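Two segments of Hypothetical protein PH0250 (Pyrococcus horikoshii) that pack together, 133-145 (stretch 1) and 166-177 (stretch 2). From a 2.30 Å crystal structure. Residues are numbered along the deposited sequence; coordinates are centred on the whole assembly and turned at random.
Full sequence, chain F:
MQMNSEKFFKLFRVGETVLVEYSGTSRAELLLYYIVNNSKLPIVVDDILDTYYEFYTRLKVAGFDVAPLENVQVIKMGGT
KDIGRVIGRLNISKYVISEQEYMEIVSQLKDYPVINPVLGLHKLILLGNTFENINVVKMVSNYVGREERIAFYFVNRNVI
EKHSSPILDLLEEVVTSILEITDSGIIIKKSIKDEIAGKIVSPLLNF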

# COMPACT_ATOMS: atom_id res chain seq x y z
N ASN F 133 -16.20 4.14 -13.40
CA ASN F 133 -15.51 2.97 -13.96
C ASN F 133 -16.53 1.85 -14.17
O ASN F 133 -16.55 1.20 -15.22
N ILE F 134 -17.37 1.62 -13.17
CA ILE F 134 -18.39 0.59 -13.26
C ILE F 134 -19.29 0.86 -14.48
O ILE F 134 -19.72 -0.08 -15.16
N ASN F 135 -19.59 2.12 -14.75
CA ASN F 135 -20.43 2.44 -15.90
C ASN F 135 -19.69 2.11 -17.20
O ASN F 135 -20.30 1.70 -18.18
N VAL F 136 -18.37 2.28 -17.19
CA VAL F 136 -17.58 1.96 -18.37
C VAL F 136 -17.67 0.45 -18.62
O VAL F 136 -17.86 0.01 -19.75
N VAL F 137 -17.55 -0.32 -17.55
CA VAL F 137 -17.64 -1.77 -17.68
C VAL F 137 -19.02 -2.18 -18.20
O VAL F 137 -19.13 -3.07 -19.04
N LYS F 138 -20.08 -1.53 -17.70
CA LYS F 138 -21.44 -1.86 -18.15
C LYS F 138 -21.53 -1.60 -19.64
O LYS F 138 -22.19 -2.32 -20.38
N MSE F 139 -20.86 -0.54 -20.08
CA MSE F 139 -20.84 -0.17 -21.48
C MSE F 139 -20.26 -1.33 -22.30
O MSE F 139 -20.70 -1.60 -23.41
N VAL F 140 -19.28 -2.03 -21.73
CA VAL F 140 -18.69 -3.15 -22.44
C VAL F 140 -19.60 -4.38 -22.39
O VAL F 140 -19.79 -5.06 -23.39
N SER F 141 -20.18 -4.67 -21.23
CA SER F 141 -21.03 -5.85 -21.13
C SER F 141 -22.36 -5.73 -21.86
O SER F 141 -22.95 -6.74 -22.22
N ASN F 142 -22.83 -4.51 -22.10
CA ASN F 142 -24.11 -4.33 -22.80
C ASN F 142 -24.08 -4.77 -24.27
O ASN F 142 -25.13 -5.06 -24.84
N TYR F 143 -22.90 -4.84 -24.87
CA TYR F 143 -22.81 -5.23 -26.27
C TYR F 143 -22.28 -6.64 -26.47
O TYR F 143 -22.14 -7.09 -27.61
N VAL F 144 -21.99 -7.34 -25.38
CA VAL F 144 -21.52 -8.71 -25.46
C VAL F 144 -22.66 -9.55 -26.04
O VAL F 144 -23.76 -9.59 -25.48
N GLY F 145 -22.41 -10.21 -27.16
CA GLY F 145 -23.45 -11.03 -27.75
C GLY F 145 -24.10 -10.52 -29.02
O GLY F 145 -24.82 -11.28 -29.66
N PRO F 166 -9.85 -3.80 -8.94
CA PRO F 166 -11.18 -4.41 -9.01
C PRO F 166 -11.81 -4.26 -10.40
O PRO F 166 -12.40 -5.19 -10.94
N ILE F 167 -11.66 -3.07 -10.97
CA ILE F 167 -12.21 -2.78 -12.29
C ILE F 167 -11.67 -3.73 -13.36
O ILE F 167 -12.41 -4.17 -14.24
N LEU F 168 -10.38 -4.03 -13.29
CA LEU F 168 -9.79 -4.94 -14.26
C LEU F 168 -10.46 -6.31 -14.16
O LEU F 168 -10.83 -6.90 -15.17
N ASP F 169 -10.62 -6.81 -12.94
CA ASP F 169 -11.25 -8.10 -12.73
C ASP F 169 -12.69 -8.12 -13.23
O ASP F 169 -13.16 -9.13 -13.75
N LEU F 170 -13.40 -7.01 -13.06
CA LEU F 170 -14.77 -6.92 -13.52
C LEU F 170 -14.80 -6.97 -15.05
O LEU F 170 -15.65 -7.63 -15.64
N LEU F 171 -13.85 -6.27 -15.67
CA LEU F 171 -13.74 -6.21 -17.12
C LEU F 171 -13.44 -7.59 -17.71
O LEU F 171 -14.05 -7.99 -18.71
N GLU F 172 -12.49 -8.30 -17.11
CA GLU F 172 -12.12 -9.63 -17.59
C GLU F 172 -13.30 -10.59 -17.43
O GLU F 172 -13.42 -11.55 -18.18
N GLU F 173 -14.16 -10.30 -16.46
CA GLU F 173 -15.33 -11.14 -16.21
C GLU F 173 -16.40 -11.04 -17.30
O GLU F 173 -16.93 -12.06 -17.75
N VAL F 174 -16.73 -9.82 -17.71
CA VAL F 174 -17.78 -9.61 -18.70
C VAL F 174 -17.45 -9.97 -20.14
O VAL F 174 -18.37 -10.18 -20.94
N VAL F 175 -16.17 -10.03 -20.49
CA VAL F 175 -15.82 -10.37 -21.86
C VAL F 175 -15.86 -11.89 -22.08
O VAL F 175 -15.83 -12.65 -21.11
N THR F 176 -15.93 -12.31 -23.34
CA THR F 176 -15.98 -13.74 -23.67
C THR F 176 -14.60 -14.37 -23.89
O THR F 176 -14.44 -15.58 -23.73
N SER F 177 -13.62 -13.56 -24.28
CA SER F 177 -12.26 -14.07 -24.50
C SER F 177 -11.25 -13.02 -24.07
O SER F 177 -11.50 -11.81 -24.16

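The two stretches pack as a pair of nearly parallel helices, 133-141 and 166-174, whose axes make an angle of 11° and approach to 9.6 Å. Together they bury 517 Å², and no hydrogen bond crosses between them. The contact is built largely from aliphatic side chains, and three residues, Val-137, Val-174 and Ile-167, cover the most surface.

Val-137 lies at the centre. Its CA-to-CB bond points toward the second helix, opposite Leu-171 in the backbone register, where the CA atoms of Val-137 and Leu-171 are 5.9 Å apart. With chi1 in the t well, its two methyl groups spread over four residues of stretch 2. CG2 of Val-137 meets CG2 of Ile-167 at 4.1 Å and CG of Leu-171 at 4.4 Å, while CG1 of Val-137 lies 4.1 Å from CG1 of Val-174 and 4.3 Å from CB of Leu-170. The valine therefore sits among residues from successive turns of the facing helix.

Val-174, in the m rotamer, also points toward its partner and occupies the last turn of the second helix. Besides its contact with Val-137, CG2 of Val-174 lies 4.2 Å from CG1 of Val-140. The backbones come close here, with the CA atoms of Ser-141 and Val-174 separated by 5.5 Å, and CB of Ser-141 lies 3.7 Å from CB of Val-174, in keeping with the short CA separation. Ser-141 itself is directed sideways, with chi1 in the p well, and its hydroxyl takes no part in a hydrogen bond across the contact.

Ile-167 fills the other end of the interface. Its CB points toward stretch 1, and both chi1 and chi2 are m. The end of the chain reaches the first helix at Asn-133, where CD1 of Ile-167 packs 3.3 Å from CB of Asn-133, a tight approach, and it lies 4.4 Å from CG1 of Ile-134. Asn-133, also directed toward stretch 2 and in the m rotamer, thus offers the aliphatic base of its side chain, while its amide nitrogen ND2 is hydrogen-bonded elsewhere in the structure.

Val-140, chi1 t and directed toward stretch 2, extends the contact about one turn beyond Val-137. CG1 of Val-140 is 4.2 Å from CD2 of Leu-171 and 4.3 Å from CG1 of Val-175. Leu-171 leaves its backbone sideways, but its end comes nearer to stretch 1; its chi1 of -128° falls between the standard wells.

Beyond the helices the packing continues through Val-144, the last residue of a type I beta turn that begins at Ser-141. In the t rotamer and directed toward stretch 2, it contributes both methyls: CG2 of Val-144 lies 3.5 Å from the carbonyl O of Val-174, and CG1 of Val-144 lies 3.9 Å from CG2 of Thr-176. That threonine, with chi1 p, thus contributes its methyl group to the contact, and its OG1 is hydrogen-bonded elsewhere in the structure.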

# COMPACT_ATOMS: atom_id res chain seq x y z
CB ASN F 133 -14.41 2.48 -13.00
CG ASN F 133 -13.19 3.40 -12.99
OD1 ASN F 133 -12.30 3.24 -12.15
ND2 ASN F 133 -13.13 4.35 -13.92
CB ILE F 134 -19.21 0.53 -11.95
CG1 ILE F 134 -18.36 -0.10 -10.85
CG2 ILE F 134 -20.49 -0.27 -12.15
CD1 ILE F 134 -18.85 0.19 -9.45
CB ASN F 135 -20.85 3.91 -15.89
CG ASN F 135 -21.88 4.21 -14.81
OD1 ASN F 135 -22.78 3.39 -14.56
ND2 ASN F 135 -21.76 5.37 -14.17
CB VAL F 136 -16.09 2.35 -18.19
CG1 VAL F 136 -15.27 1.78 -19.35
CG2 VAL F 136 -15.96 3.87 -18.14
CB VAL F 137 -17.34 -2.47 -16.33
CG1 VAL F 137 -17.58 -3.99 -16.46
CG2 VAL F 137 -15.90 -2.20 -15.92
CB LYS F 138 -22.49 -1.00 -17.43
CG LYS F 138 -22.52 -1.14 -15.92
CD LYS F 138 -23.85 -0.68 -15.33
CE LYS F 138 -24.17 0.77 -15.68
NZ LYS F 138 -25.56 1.13 -15.30
CB MSE F 139 -20.00 1.11 -21.66
CG MSE F 139 -19.61 1.45 -23.09
SE MSE F 139 -19.02 3.17 -23.28
CE MSE F 139 -18.00 3.38 -21.83
CB VAL F 140 -17.30 -3.54 -21.85
CG1 VAL F 140 -16.77 -4.78 -22.56
CG2 VAL F 140 -16.32 -2.37 -22.02
CB SER F 141 -21.28 -6.21 -19.66
OG SER F 141 -21.95 -5.17 -18.99
CB ASN F 142 -24.58 -2.87 -22.74
CG ASN F 142 -25.10 -2.47 -21.36
OD1 ASN F 142 -25.70 -3.28 -20.65
ND2 ASN F 142 -24.89 -1.22 -20.99
CB TYR F 143 -21.94 -4.23 -27.03
CG TYR F 143 -22.55 -2.85 -27.02
CD1 TYR F 143 -23.73 -2.58 -27.72
CD2 TYR F 143 -21.99 -1.83 -26.25
CE1 TYR F 143 -24.34 -1.32 -27.64
CE2 TYR F 143 -22.59 -0.58 -26.16
CZ TYR F 143 -23.76 -0.34 -26.86
OH TYR F 143 -24.34 0.90 -26.76
CB VAL F 144 -21.13 -9.26 -24.07
CG1 VAL F 144 -20.80 -10.74 -24.17
CG2 VAL F 144 -19.92 -8.49 -23.54
CB PRO F 166 -11.97 -3.65 -7.94
CG PRO F 166 -10.93 -3.38 -6.91
CD PRO F 166 -9.74 -2.93 -7.76
CB ILE F 167 -11.91 -1.33 -12.70
CG1 ILE F 167 -12.59 -0.37 -11.71
CG2 ILE F 167 -12.37 -1.08 -14.13
CD1 ILE F 167 -14.11 -0.49 -11.70
CB LEU F 168 -8.28 -5.07 -14.03
CG LEU F 168 -7.57 -6.02 -15.01
CD1 LEU F 168 -7.80 -5.54 -16.45
CD2 LEU F 168 -6.07 -6.05 -14.69
CB ASP F 169 -11.23 -8.47 -11.24
CG ASP F 169 -9.87 -8.99 -10.79
OD1 ASP F 169 -9.51 -10.12 -11.19
OD2 ASP F 169 -9.18 -8.26 -10.04
CB LEU F 170 -15.42 -5.61 -13.06
CG LEU F 170 -16.30 -5.56 -11.82
CD1 LEU F 170 -17.17 -4.32 -11.93
CD2 LEU F 170 -17.19 -6.80 -11.71
CB LEU F 171 -12.61 -5.26 -17.53
CG LEU F 171 -12.88 -4.15 -18.54
CD1 LEU F 171 -11.55 -3.55 -18.96
CD2 LEU F 171 -13.62 -4.69 -19.76
CB GLU F 172 -10.90 -10.16 -16.83
CG GLU F 172 -9.66 -9.26 -16.96
CD GLU F 172 -8.38 -9.94 -16.49
OE1 GLU F 172 -8.40 -10.63 -15.45
OE2 GLU F 172 -7.34 -9.77 -17.15
CB GLU F 173 -15.95 -10.78 -14.86
CG GLU F 173 -17.09 -11.71 -14.44
CD GLU F 173 -17.79 -11.28 -13.15
OE1 GLU F 173 -17.11 -10.84 -12.19
OE2 GLU F 173 -19.03 -11.41 -13.08
CB VAL F 174 -18.29 -8.15 -18.67
CG1 VAL F 174 -18.79 -7.82 -17.26
CG2 VAL F 174 -17.20 -7.20 -19.10
CB VAL F 175 -14.42 -9.81 -22.25
CG1 VAL F 175 -14.41 -8.29 -22.07
CG2 VAL F 175 -13.33 -10.47 -21.40
CB THR F 176 -16.85 -13.99 -24.93
OG1 THR F 176 -16.42 -13.14 -26.00
CG2 THR F 176 -18.31 -13.72 -24.62
CB SER F 177 -12.02 -14.42 -25.97
OG SER F 177 -12.48 -15.72 -26.30